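Local coordinates for DUF871 domain-containing protein (Enterococcus faecalis, PDB 2P0O), which is of unknown function but probably hydrolyses 6-phospho-N-acetylmuramic acid glycosides, being a two-domain relative of the 6-phospho-N-acetylmuramidases built on a TIM barrel, at residues P149-G154 / I188-P193; F175-G180 / L192-K197; A269-R274 / T322-P327; A299-T304 / I335-D340. All coordinates share one frame; numbering follows the deposited sequence.

Contact 1 of 4, residues P149-G154 / I188-P193; sequences PRPETG and IFAGLP
Apolar packing carries the direct part of this meeting between two loops, and two prolines supply most of it. Pro151 turns its ring tip onto a methyl: CG lies 3.6 Å from Ala190 CB. The same ring crosses Ile188 obliquely, with CD 3.9 Å from Ile188 CG2, the branch that stands anti to the backbone N. Pro149 is served by Leu192, whose CD2 methyl sits 3.9 Å from Pro149 CG and about as close to Pro149 CA, tucked against the base and the side of the ring.

Polar bridging comes from one water. It accepts the Ala190 N-H at 3.0 Å and is placed to donate to Pro149 O at 2.8 Å and to Gly191 O at 3.1 Å, though more acceptors surround it than it has protons.

Internal hydrogen bonding shapes the 149-154 loop. Residues 150 to 153 form a type II beta turn, and Thr153 OG1, set between the backbone N and the carbonyl carbon (chi1 66°), donates to Arg150 O at 2.6 Å. That bond lies in the carbonyl plane on a lone pair, whereas the turn's own Thr153 N to Arg150 O bond is weak. Glu196 receives the Glu152 and Gly154 N-H groups.

The chemistry implies that these two loops, which follow barrel strands 141-144 and 173-178, are joined by small hydrophobic touches and a shared water, with side-chain charges taking no direct part.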
loop_
_atom_site.group_PDB
_atom_site.type_symbol
_atom_site.label_atom_id
_atom_site.label_comp_id
_atom_site.label_asym_id
_atom_site.label_seq_id
_atom_site.Cartn_x
_atom_site.Cartn_y
_atom_site.Cartn_z
ATOM N N PRO A 149 -1.693 -15.241 -5.937
ATOM C CA PRO A 149 -3.142 -15.480 -5.999
ATOM C C PRO A 149 -3.629 -16.577 -5.056
ATOM O O PRO A 149 -4.724 -16.460 -4.511
ATOM C CB PRO A 149 -3.386 -15.934 -7.456
ATOM C CG PRO A 149 -2.208 -15.445 -8.247
ATOM C CD PRO A 149 -1.041 -15.553 -7.228
ATOM N N ARG A 150 -2.851 -17.650 -4.880
ATOM C CA ARG A 150 -3.329 -18.755 -4.081
ATOM C C ARG A 150 -3.070 -18.488 -2.599
ATOM O O ARG A 150 -1.914 -18.328 -2.192
ATOM C CB ARG A 150 -2.700 -20.097 -4.500
ATOM C CG ARG A 150 -3.330 -21.335 -3.755
ATOM C CD ARG A 150 -2.543 -22.585 -4.029
ATOM N NE ARG A 150 -2.889 -23.843 -3.308
ATOM C CZ ARG A 150 -2.749 -24.048 -1.995
ATOM N NH1 ARG A 150 -3.028 -25.250 -1.475
ATOM N NH2 ARG A 150 -2.341 -23.062 -1.186
ATOM N N PRO A 151 -4.138 -18.491 -1.772
ATOM C CA PRO A 151 -3.973 -18.334 -0.318
ATOM C C PRO A 151 -2.888 -19.268 0.212
ATOM O O PRO A 151 -2.778 -20.424 -0.264
ATOM C CB PRO A 151 -5.358 -18.778 0.216
ATOM C CG PRO A 151 -6.277 -18.185 -0.839
ATOM C CD PRO A 151 -5.562 -18.651 -2.120
ATOM N N GLU A 152 -2.095 -18.782 1.172
ATOM C CA GLU A 152 -1.108 -19.610 1.892
ATOM C C GLU A 152 0.212 -19.745 1.164
ATOM O O GLU A 152 1.093 -20.446 1.641
ATOM C CB GLU A 152 -1.668 -20.983 2.261
ATOM C CG GLU A 152 -2.917 -20.911 3.137
ATOM C CD GLU A 152 -3.745 -22.162 3.101
ATOM O OE1 GLU A 152 -3.527 -23.033 2.221
ATOM O OE2 GLU A 152 -4.627 -22.294 3.986
ATOM N N THR A 153 0.399 -19.014 0.062
ATOM C CA THR A 153 1.616 -19.168 -0.729
ATOM C C THR A 153 2.504 -17.882 -0.754
ATOM O O THR A 153 3.608 -17.888 -1.322
ATOM C CB THR A 153 1.287 -19.627 -2.184
ATOM O OG1 THR A 153 0.575 -18.570 -2.859
ATOM C CG2 THR A 153 0.463 -20.912 -2.195
ATOM N N GLY A 154 2.036 -16.802 -0.123
ATOM C CA GLY A 154 2.822 -15.572 -0.011
ATOM C C GLY A 154 4.047 -15.777 0.879
ATOM O O GLY A 154 4.112 -16.723 1.704
ATOM N N ILE A 188 -9.257 -16.897 -8.309
ATOM C CA ILE A 188 -9.436 -17.192 -6.886
ATOM C C ILE A 188 -10.056 -16.046 -6.090
ATOM O O ILE A 188 -10.769 -16.308 -5.140
ATOM C CB ILE A 188 -8.123 -17.709 -6.189
ATOM C CG1 ILE A 188 -7.420 -18.807 -7.016
ATOM C CG2 ILE A 188 -8.411 -18.193 -4.734
ATOM C CD1 ILE A 188 -8.312 -19.987 -7.430
ATOM N N PHE A 189 -9.808 -14.787 -6.474
ATOM C CA PHE A 189 -10.431 -13.616 -5.801
ATOM C C PHE A 189 -10.064 -13.469 -4.324
ATOM O O PHE A 189 -10.851 -12.945 -3.521
ATOM C CB PHE A 189 -11.969 -13.613 -5.966
ATOM C CG PHE A 189 -12.416 -13.650 -7.396
ATOM C CD1 PHE A 189 -12.453 -12.484 -8.156
ATOM C CD2 PHE A 189 -12.787 -14.851 -7.991
ATOM C CE1 PHE A 189 -12.851 -12.516 -9.487
ATOM C CE2 PHE A 189 -13.196 -14.900 -9.325
ATOM C CZ PHE A 189 -13.230 -13.721 -10.072
ATOM N N ALA A 190 -8.872 -13.935 -3.970
ATOM C CA ALA A 190 -8.391 -13.879 -2.616
ATOM C C ALA A 190 -7.334 -12.778 -2.448
ATOM O O ALA A 190 -6.643 -12.734 -1.407
ATOM C CB ALA A 190 -7.796 -15.209 -2.235
ATOM N N GLY A 191 -7.185 -11.926 -3.452
ATOM C CA GLY A 191 -6.247 -10.781 -3.351
ATOM C C GLY A 191 -4.887 -11.179 -3.889
ATOM O O GLY A 191 -4.588 -12.357 -3.978
ATOM N N LEU A 192 -4.068 -10.201 -4.261
ATOM C CA LEU A 192 -2.723 -10.434 -4.794
ATOM C C LEU A 192 -1.683 -9.796 -3.901
ATOM O O LEU A 192 -1.045 -8.788 -4.270
ATOM C CB LEU A 192 -2.599 -9.879 -6.224
ATOM C CG LEU A 192 -3.600 -10.435 -7.269
ATOM C CD1 LEU A 192 -3.359 -9.879 -8.671
ATOM C CD2 LEU A 192 -3.624 -11.944 -7.338
ATOM N N PRO A 193 -1.476 -10.391 -2.721
ATOM C CA PRO A 193 -0.442 -9.850 -1.876
ATOM C C PRO A 193 0.918 -10.416 -2.273
ATOM O O PRO A 193 1.000 -11.468 -2.896
ATOM C CB PRO A 193 -0.824 -10.392 -0.493
ATOM C CG PRO A 193 -1.381 -11.764 -0.809
ATOM C CD PRO A 193 -2.114 -11.595 -2.129
HETATM O O HOH W 1 -6.361 -14.422 -5.476
#

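Contact 2 of 4, residues F175-G180 / L192-K197; sequences FTFVPG and LPTLEK
Thr194 lays its hydroxyl against the backbone and CB of Phe177, crossing that side chain at about a right angle. Its OG1 accepts the Phe177 N-H at 3.0 Å with an N-H...O angle of 153°, and it is also bonded to Asn146 O, so the buried hydroxyl is held from two directions. The rotation that allows this sets OG1 anti to the carbonyl carbon (chi1 -66°), with CG2 anti to the backbone N. Thr194 OG1 also lies 3.4 Å from Phe177 CB and meets the ring edge in plane, 3.8 Å from Phe177 CD2.

On the carbonyl side of the same phenylalanine a water continues the link. It donates to Phe177 O at 2.7 Å and accepts from Leu195 N at 2.9 Å, tying the end of the strand to the returning loop.

At the far end two prolines cross at about a right angle, Pro179 CD resting 3.7 Å from Pro193 CB. Pro179 CB comes 3.6 Å from Leu192 N, whose hydrogen goes to Asp223, as does that of Gly180; one carboxylate oxygen thus serves both segments.

Segment 175-180 covers the end of barrel strand 173-178, which lies between strands 141-144 and 218-221. Phe177 meets Tyr147 and Phe35 edge-to-face, Phe35 belonging to barrel strand 33-38, while Thr176 and Leu195 both pack against Phe160 of helix 157-169 and Leu210 of helix 203-212.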
loop_
_atom_site.group_PDB
_atom_site.type_symbol
_atom_site.label_atom_id
_atom_site.label_comp_id
_atom_site.label_asym_id
_atom_site.label_seq_id
_atom_site.Cartn_x
_atom_site.Cartn_y
_atom_site.Cartn_z
ATOM N N PHE A 175 10.703 -3.266 -5.021
ATOM C CA PHE A 175 9.292 -3.021 -5.286
ATOM C C PHE A 175 8.495 -4.251 -4.805
ATOM O O PHE A 175 8.898 -5.416 -5.012
ATOM C CB PHE A 175 9.055 -2.864 -6.803
ATOM C CG PHE A 175 9.421 -1.507 -7.366
ATOM C CD1 PHE A 175 10.727 -1.063 -7.371
ATOM C CD2 PHE A 175 8.442 -0.698 -7.949
ATOM C CE1 PHE A 175 11.049 0.190 -7.908
ATOM C CE2 PHE A 175 8.757 0.545 -8.506
ATOM C CZ PHE A 175 10.058 1.002 -8.468
ATOM N N THR A 176 7.338 -3.987 -4.219
ATOM C CA THR A 176 6.524 -5.018 -3.621
ATOM C C THR A 176 5.042 -4.709 -3.866
ATOM O O THR A 176 4.669 -3.557 -4.147
ATOM C CB THR A 176 6.809 -5.096 -2.101
ATOM O OG1 THR A 176 6.083 -6.194 -1.545
ATOM C CG2 THR A 176 6.364 -3.821 -1.395
ATOM N N PHE A 177 4.199 -5.726 -3.743
ATOM C CA PHE A 177 2.773 -5.549 -3.892
ATOM C C PHE A 177 2.021 -5.626 -2.561
ATOM O O PHE A 177 2.480 -6.260 -1.604
ATOM C CB PHE A 177 2.174 -6.614 -4.836
ATOM C CG PHE A 177 2.639 -6.496 -6.262
ATOM C CD1 PHE A 177 2.013 -5.610 -7.147
ATOM C CD2 PHE A 177 3.702 -7.264 -6.717
ATOM C CE1 PHE A 177 2.422 -5.500 -8.474
ATOM C CE2 PHE A 177 4.116 -7.197 -8.059
ATOM C CZ PHE A 177 3.492 -6.283 -8.935
ATOM N N VAL A 178 0.841 -5.004 -2.526
ATOM C CA VAL A 178 -0.135 -5.324 -1.505
ATOM C C VAL A 178 -1.396 -5.701 -2.283
ATOM O O VAL A 178 -1.565 -5.281 -3.435
ATOM C CB VAL A 178 -0.405 -4.138 -0.523
ATOM C CG1 VAL A 178 0.832 -3.849 0.341
ATOM C CG2 VAL A 178 -0.867 -2.860 -1.262
ATOM N N PRO A 179 -2.315 -6.456 -1.642
ATOM C CA PRO A 179 -3.553 -6.786 -2.338
ATOM C C PRO A 179 -4.493 -5.576 -2.377
ATOM O O PRO A 179 -4.310 -4.604 -1.622
ATOM C CB PRO A 179 -4.136 -7.920 -1.485
ATOM C CG PRO A 179 -3.666 -7.604 -0.083
ATOM C CD PRO A 179 -2.277 -6.987 -0.263
ATOM N N GLY A 180 -5.466 -5.613 -3.274
ATOM C CA GLY A 180 -6.541 -4.627 -3.271
ATOM C C GLY A 180 -7.822 -5.244 -2.713
ATOM O O GLY A 180 -7.921 -6.473 -2.578
ATOM N N LEU A 192 -4.068 -10.201 -4.261
ATOM C CA LEU A 192 -2.723 -10.434 -4.794
ATOM C C LEU A 192 -1.683 -9.796 -3.901
ATOM O O LEU A 192 -1.045 -8.788 -4.270
ATOM C CB LEU A 192 -2.599 -9.879 -6.224
ATOM C CG LEU A 192 -3.600 -10.435 -7.269
ATOM C CD1 LEU A 192 -3.359 -9.879 -8.671
ATOM C CD2 LEU A 192 -3.624 -11.944 -7.338
ATOM N N PRO A 193 -1.476 -10.391 -2.721
ATOM C CA PRO A 193 -0.442 -9.850 -1.876
ATOM C C PRO A 193 0.918 -10.416 -2.273
ATOM O O PRO A 193 1.000 -11.468 -2.896
ATOM C CB PRO A 193 -0.824 -10.392 -0.493
ATOM C CG PRO A 193 -1.381 -11.764 -0.809
ATOM C CD PRO A 193 -2.114 -11.595 -2.129
ATOM N N THR A 194 1.978 -9.727 -1.889
ATOM C CA THR A 194 3.300 -10.325 -1.797
ATOM C C THR A 194 3.467 -11.102 -0.479
ATOM O O THR A 194 3.908 -12.233 -0.503
ATOM C CB THR A 194 4.391 -9.234 -1.919
ATOM O OG1 THR A 194 4.349 -8.678 -3.230
ATOM C CG2 THR A 194 5.774 -9.781 -1.659
ATOM N N LEU A 195 3.171 -10.474 0.655
ATOM C CA LEU A 195 3.397 -11.083 1.953
ATOM C C LEU A 195 2.115 -11.742 2.379
ATOM O O LEU A 195 1.048 -11.129 2.310
ATOM C CB LEU A 195 3.801 -10.046 3.000
ATOM C CG LEU A 195 5.245 -9.496 2.855
ATOM C CD1 LEU A 195 5.299 -8.045 3.246
ATOM C CD2 LEU A 195 6.248 -10.259 3.671
ATOM N N GLU A 196 2.213 -12.992 2.802
ATOM C CA GLU A 196 1.001 -13.726 3.201
ATOM C C GLU A 196 0.274 -13.052 4.371
ATOM O O GLU A 196 -0.928 -13.186 4.477
ATOM C CB GLU A 196 1.317 -15.173 3.560
ATOM C CG GLU A 196 0.060 -16.132 3.584
ATOM C CD GLU A 196 -0.783 -16.057 2.308
ATOM O OE1 GLU A 196 -0.239 -15.760 1.199
ATOM O OE2 GLU A 196 -2.006 -16.263 2.412
ATOM N N LYS A 197 1.005 -12.393 5.280
ATOM C CA LYS A 197 0.341 -11.727 6.408
ATOM C C LYS A 197 -0.608 -10.606 5.947
ATOM O O LYS A 197 -1.420 -10.118 6.717
ATOM C CB LYS A 197 1.377 -11.183 7.405
ATOM C CG LYS A 197 2.195 -10.022 6.814
ATOM C CD LYS A 197 3.100 -9.371 7.903
ATOM C CE LYS A 197 3.992 -8.325 7.229
ATOM N NZ LYS A 197 4.931 -7.696 8.168
HETATM O O HOH W 2 1.958 -7.812 0.567
#

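Contact 3 of 4, residues A269-R274 / T322-P327; sequences ARDVLR and TLVDLP
The tight part of this contact centres on Leu323, which slides alongside the backbone of residues 270-273. Its CG stands anti to the carbonyl carbon (chi1 -68°); with chi2 extended (177°) as well, Leu323 CD1 reaches 3.8 Å from both Arg270 O and Val272 O. The other methyl, CD2, meets Leu273 CG at 3.9 Å, the two leucines crossing at about a right angle. The Leu323 backbone is fixed as well: its N-H gives a hydrogen bond to Asp271 O of 2.7 Å, nearly straight at 164°, although the donor approaches from above the carbonyl plane. Val272 adds a second apolar patch. Its CG1 lies 3.8 Å from Leu326 CD1, again at about a right angle, and a little further from Thr322 CG2.

The outer side is looser in kind: Val324 sits at the margin and is far less covered than Leu323, and its CG2 merely touches Asp271 OD1 at 3.8 Å. The same oxygen receives Arg270 NE at 3.0 Å in a salt bridge formed within the 269-274 segment, with a weaker bond from NH1. The carboxylate lies at the edge of the guanidinium, yet OD1 is met from above the carboxylate plane. Arg270 is exposed, so this ion pair sits toward solvent and leaves the apolar contacts to the leucines and valines.

Val272 and Thr322 face each other as an antiparallel non-hydrogen-bonded pair, where strand 272-275 joins strand 319-322. It is a sheet-edge pairing of the four-stranded antiparallel sheet in the C-terminal domain, which its family places among the cyclophilin-like folds.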
loop_
_atom_site.group_PDB
_atom_site.type_symbol
_atom_site.label_atom_id
_atom_site.label_comp_id
_atom_site.label_asym_id
_atom_site.label_seq_id
_atom_site.Cartn_x
_atom_site.Cartn_y
_atom_site.Cartn_z
ATOM N N ALA A 269 3.561 5.172 24.527
ATOM C CA ALA A 269 3.377 4.061 25.438
ATOM C C ALA A 269 3.458 2.730 24.696
ATOM O O ALA A 269 3.053 2.635 23.528
ATOM C CB ALA A 269 2.017 4.199 26.101
ATOM N N ARG A 270 3.919 1.690 25.386
ATOM C CA ARG A 270 3.905 0.343 24.846
ATOM C C ARG A 270 2.454 -0.087 24.604
ATOM O O ARG A 270 2.128 -0.601 23.551
ATOM C CB ARG A 270 4.570 -0.623 25.853
ATOM C CG ARG A 270 4.804 -2.024 25.318
ATOM C CD ARG A 270 5.308 -2.932 26.422
ATOM N NE ARG A 270 4.316 -3.012 27.494
ATOM C CZ ARG A 270 4.481 -3.730 28.596
ATOM N NH1 ARG A 270 3.533 -3.747 29.509
ATOM N NH2 ARG A 270 5.589 -4.437 28.780
ATOM N N ASP A 271 1.588 0.145 25.591
ATOM C CA ASP A 271 0.300 -0.543 25.680
ATOM C C ASP A 271 -0.860 0.171 24.987
ATOM O O ASP A 271 -1.886 -0.466 24.693
ATOM C CB ASP A 271 -0.105 -0.688 27.153
ATOM C CG ASP A 271 0.758 -1.648 27.905
ATOM O OD1 ASP A 271 1.366 -2.526 27.268
ATOM O OD2 ASP A 271 0.794 -1.529 29.156
ATOM N N VAL A 272 -0.719 1.490 24.812
ATOM C CA VAL A 272 -1.835 2.364 24.440
ATOM C C VAL A 272 -1.342 3.483 23.545
ATOM O O VAL A 272 -0.168 3.877 23.588
ATOM C CB VAL A 272 -2.521 3.033 25.684
ATOM C CG1 VAL A 272 -3.261 2.002 26.584
ATOM C CG2 VAL A 272 -1.524 3.837 26.524
ATOM N N LEU A 273 -2.247 3.991 22.729
ATOM C CA LEU A 273 -2.078 5.299 22.115
ATOM C C LEU A 273 -2.620 6.314 23.126
ATOM O O LEU A 273 -3.662 6.072 23.744
ATOM C CB LEU A 273 -2.891 5.391 20.807
ATOM C CG LEU A 273 -2.387 4.586 19.617
ATOM C CD1 LEU A 273 -3.282 4.819 18.373
ATOM C CD2 LEU A 273 -0.872 4.871 19.266
ATOM N N ARG A 274 -1.924 7.420 23.319
ATOM C CA ARG A 274 -2.378 8.431 24.290
ATOM C C ARG A 274 -2.634 9.762 23.623
ATOM O O ARG A 274 -1.717 10.362 23.034
ATOM C CB ARG A 274 -1.371 8.651 25.437
ATOM C CG ARG A 274 -0.935 7.425 26.197
ATOM C CD ARG A 274 0.152 7.808 27.221
ATOM N NE ARG A 274 -0.399 8.657 28.304
ATOM C CZ ARG A 274 0.337 9.313 29.202
ATOM N NH1 ARG A 274 -0.260 10.026 30.167
ATOM N NH2 ARG A 274 1.659 9.218 29.181
ATOM N N THR A 322 -6.270 1.280 23.143
ATOM C CA THR A 322 -5.419 0.142 23.483
ATOM C C THR A 322 -4.739 -0.528 22.304
ATOM O O THR A 322 -5.369 -0.771 21.257
ATOM C CB THR A 322 -6.116 -0.897 24.411
ATOM O OG1 THR A 322 -7.234 -1.519 23.762
ATOM C CG2 THR A 322 -6.586 -0.213 25.716
ATOM N N LEU A 323 -3.438 -0.804 22.471
ATOM C CA LEU A 323 -2.647 -1.447 21.432
ATOM C C LEU A 323 -2.549 -2.941 21.687
ATOM O O LEU A 323 -2.177 -3.700 20.798
ATOM C CB LEU A 323 -1.256 -0.819 21.354
ATOM C CG LEU A 323 -1.246 0.640 20.836
ATOM C CD1 LEU A 323 0.180 1.223 20.846
ATOM C CD2 LEU A 323 -1.863 0.740 19.434
ATOM N N VAL A 324 -2.899 -3.345 22.913
ATOM C CA VAL A 324 -2.875 -4.718 23.386
ATOM C C VAL A 324 -4.152 -4.937 24.240
ATOM O O VAL A 324 -4.811 -3.983 24.607
ATOM C CB VAL A 324 -1.592 -4.987 24.247
ATOM C CG1 VAL A 324 -0.309 -4.664 23.468
ATOM C CG2 VAL A 324 -1.584 -4.142 25.542
ATOM N N ASP A 325 -4.484 -6.189 24.569
ATOM C CA ASP A 325 -5.602 -6.484 25.468
ATOM C C ASP A 325 -5.250 -6.037 26.882
ATOM O O ASP A 325 -4.276 -6.525 27.482
ATOM C CB ASP A 325 -5.905 -7.984 25.474
ATOM C CG ASP A 325 -6.517 -8.475 24.173
ATOM O OD1 ASP A 325 -6.783 -7.652 23.259
ATOM O OD2 ASP A 325 -6.734 -9.707 24.055
ATOM N N LEU A 326 -6.046 -5.118 27.415
ATOM C CA LEU A 326 -5.896 -4.665 28.793
ATOM C C LEU A 326 -7.109 -5.070 29.634
ATOM O O LEU A 326 -8.237 -5.167 29.139
ATOM C CB LEU A 326 -5.623 -3.153 28.860
ATOM C CG LEU A 326 -4.200 -2.717 28.463
ATOM C CD1 LEU A 326 -4.023 -1.197 28.526
ATOM C CD2 LEU A 326 -3.180 -3.348 29.412
ATOM N N PRO A 327 -6.875 -5.343 30.922
ATOM C CA PRO A 327 -8.009 -5.749 31.725
ATOM C C PRO A 327 -8.903 -4.545 32.137
ATOM O O PRO A 327 -8.499 -3.379 31.982
ATOM C CB PRO A 327 -7.340 -6.416 32.926
ATOM C CG PRO A 327 -6.010 -5.643 33.081
ATOM C CD PRO A 327 -5.604 -5.293 31.683
#

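Contact 4 of 4, residues A299-T304 / I335-D340; sequences ARPVGT and ITRIID. Unlike the reference sequence in segment 335-340: Asp340 (reference Glu).
Arg337 has CG anti to the backbone N (chi1 -162°) and continues fully extended to NE, carrying its guanidinium to the turn formed by Pro301 to Thr304. There it grips Val302 O side-on with two nitrogens: NH2 at 2.8 Å and NE at 2.9 Å. The acceptor lies in the guanidinium plane; NH2 donates onto a lone pair of Val302 O, in the carbonyl plane, whereas NE comes from above that plane. Pro301 covers one guanidinium face, its CG over the centre, and CB lies 3.6 Å from NH2.

The turn is type II, with Gly303 at its third position. Pro301 O accepts Thr304 N at 3.0 Å and Thr304 OG1 at 2.7 Å, so the hydroxyl reinforces the backbone closure. Beside it, Ile338 N donates to Gly303 O at 2.9 Å and 171°, and Arg337 CA makes a C-H...O contact with that same oxygen. Ile338 CG1 packs at 3.2 Å from Gly303 O.

Thr304 and Arg337 form an antiparallel non-hydrogen-bonded pair joining strands 304-308 and 332-337. Before it, Ile335 and Thr336 both face Val305, a classic beta bulge in this antiparallel sheet of the C-terminal domain, consistent with a cyclophilin-like fold.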
loop_
_atom_site.group_PDB
_atom_site.type_symbol
_atom_site.label_atom_id
_atom_site.label_comp_id
_atom_site.label_asym_id
_atom_site.label_seq_id
_atom_site.Cartn_x
_atom_site.Cartn_y
_atom_site.Cartn_z
ATOM N N ALA A 299 -13.596 -4.688 30.235
ATOM C CA ALA A 299 -12.311 -5.121 29.676
ATOM C C ALA A 299 -11.929 -4.256 28.458
ATOM O O ALA A 299 -12.805 -3.691 27.788
ATOM C CB ALA A 299 -12.384 -6.594 29.303
ATOM N N ARG A 300 -10.641 -4.143 28.151
ATOM C CA ARG A 300 -10.213 -3.268 27.060
ATOM C C ARG A 300 -9.421 -4.015 25.974
ATOM O O ARG A 300 -8.196 -3.807 25.838
ATOM C CB ARG A 300 -9.404 -2.097 27.627
ATOM C CG ARG A 300 -10.212 -1.238 28.612
ATOM C CD ARG A 300 -9.338 -0.298 29.400
ATOM N NE ARG A 300 -8.597 -1.009 30.447
ATOM C CZ ARG A 300 -7.441 -0.597 30.970
ATOM N NH1 ARG A 300 -6.859 0.534 30.546
ATOM N NH2 ARG A 300 -6.861 -1.323 31.926
ATOM N N PRO A 301 -10.098 -4.903 25.209
ATOM C CA PRO A 301 -9.343 -5.620 24.169
ATOM C C PRO A 301 -8.727 -4.665 23.154
ATOM O O PRO A 301 -9.112 -3.473 23.086
ATOM C CB PRO A 301 -10.383 -6.582 23.544
ATOM C CG PRO A 301 -11.718 -5.990 23.883
ATOM C CD PRO A 301 -11.512 -5.324 25.247
ATOM N N VAL A 302 -7.741 -5.153 22.415
ATOM C CA VAL A 302 -7.043 -4.325 21.435
ATOM C C VAL A 302 -8.028 -3.483 20.608
ATOM O O VAL A 302 -8.994 -3.989 20.065
ATOM C CB VAL A 302 -6.024 -5.150 20.543
ATOM C CG1 VAL A 302 -6.708 -6.322 19.835
ATOM C CG2 VAL A 302 -5.330 -4.229 19.536
ATOM N N GLY A 303 -7.802 -2.183 20.582
ATOM C CA GLY A 303 -8.614 -1.266 19.768
ATOM C C GLY A 303 -9.616 -0.490 20.583
ATOM O O GLY A 303 -10.246 0.409 20.069
ATOM N N THR A 304 -9.751 -0.835 21.864
ATOM C CA THR A 304 -10.683 -0.175 22.763
ATOM C C THR A 304 -10.328 1.299 22.974
ATOM O O THR A 304 -9.183 1.639 23.317
ATOM C CB THR A 304 -10.876 -0.961 24.110
ATOM O OG1 THR A 304 -11.438 -2.268 23.839
ATOM C CG2 THR A 304 -11.852 -0.234 25.049
ATOM N N ILE A 335 -15.462 3.389 25.857
ATOM C CA ILE A 335 -16.403 4.198 25.058
ATOM C C ILE A 335 -16.814 3.458 23.808
ATOM O O ILE A 335 -17.988 3.313 23.522
ATOM C CB ILE A 335 -15.779 5.559 24.587
ATOM C CG1 ILE A 335 -15.071 6.299 25.736
ATOM C CG2 ILE A 335 -16.849 6.438 23.877
ATOM C CD1 ILE A 335 -15.975 6.510 26.927
ATOM N N THR A 336 -15.837 3.028 23.027
ATOM C CA THR A 336 -16.141 2.290 21.815
ATOM C C THR A 336 -14.870 1.519 21.462
ATOM O O THR A 336 -13.934 1.475 22.273
ATOM C CB THR A 336 -16.647 3.233 20.677
ATOM O OG1 THR A 336 -16.830 2.489 19.487
ATOM C CG2 THR A 336 -15.653 4.359 20.370
ATOM N N ARG A 337 -14.840 0.942 20.262
ATOM C CA ARG A 337 -13.730 0.141 19.796
ATOM C C ARG A 337 -13.447 0.408 18.320
ATOM O O ARG A 337 -14.385 0.504 17.538
ATOM C CB ARG A 337 -14.068 -1.339 19.977
ATOM C CG ARG A 337 -12.816 -2.228 19.932
ATOM C CD ARG A 337 -13.099 -3.654 20.360
ATOM N NE ARG A 337 -11.872 -4.432 20.189
ATOM C CZ ARG A 337 -11.797 -5.759 20.131
ATOM N NH1 ARG A 337 -12.882 -6.523 20.282
ATOM N NH2 ARG A 337 -10.608 -6.320 19.932
ATOM N N ILE A 338 -12.167 0.498 17.936
ATOM C CA ILE A 338 -11.793 0.535 16.526
ATOM C C ILE A 338 -12.321 -0.659 15.758
ATOM O O ILE A 338 -12.202 -1.785 16.194
ATOM C CB ILE A 338 -10.232 0.516 16.322
ATOM C CG1 ILE A 338 -9.553 1.609 17.177
ATOM C CG2 ILE A 338 -9.890 0.594 14.808
ATOM C CD1 ILE A 338 -9.944 3.052 16.769
ATOM N N ILE A 339 -12.891 -0.386 14.597
ATOM C CA ILE A 339 -13.444 -1.397 13.685
ATOM C C ILE A 339 -12.384 -2.452 13.357
ATOM O O ILE A 339 -11.215 -2.117 13.139
ATOM C CB ILE A 339 -14.007 -0.653 12.404
ATOM C CG1 ILE A 339 -15.339 0.032 12.741
ATOM C CG2 ILE A 339 -14.135 -1.516 11.164
ATOM C CD1 ILE A 339 -16.238 -0.732 13.668
ATOM N N ASP A 340 -12.791 -3.716 13.348
ATOM C CA ASP A 340 -11.846 -4.821 13.147
ATOM C C ASP A 340 -10.896 -4.518 11.986
ATOM O O ASP A 340 -9.679 -4.639 12.116
ATOM C CB ASP A 340 -12.594 -6.139 12.884
ATOM C CG ASP A 340 -11.712 -7.354 13.031
ATOM O OD1 ASP A 340 -10.478 -7.196 13.034
ATOM O OD2 ASP A 340 -12.253 -8.491 13.145
#

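Overall arrangement
The four contacts fall into two pairs, one in the N-terminal barrel and one in the C-terminal domain. Contacts 1 and 2 lie at the barrel, their centres 9 Å apart, and share Leu192 and Pro193; Glu196 of contact 2 also accepts backbone N-H groups of contact 1. Contacts 3 and 4 reach one antiparallel sheet, with centres 10 Å apart, and alternate along the chain; Arg300 N and NH2 meet Leu326 O and Pro327 O. The pairs do not touch: the nearest atoms of contacts 2 and 4 are about 11 Å apart. The bound sodium ion, at Met211, Asp213 and Val216, is about 9 Å from the Thr176 side chain of contact 2.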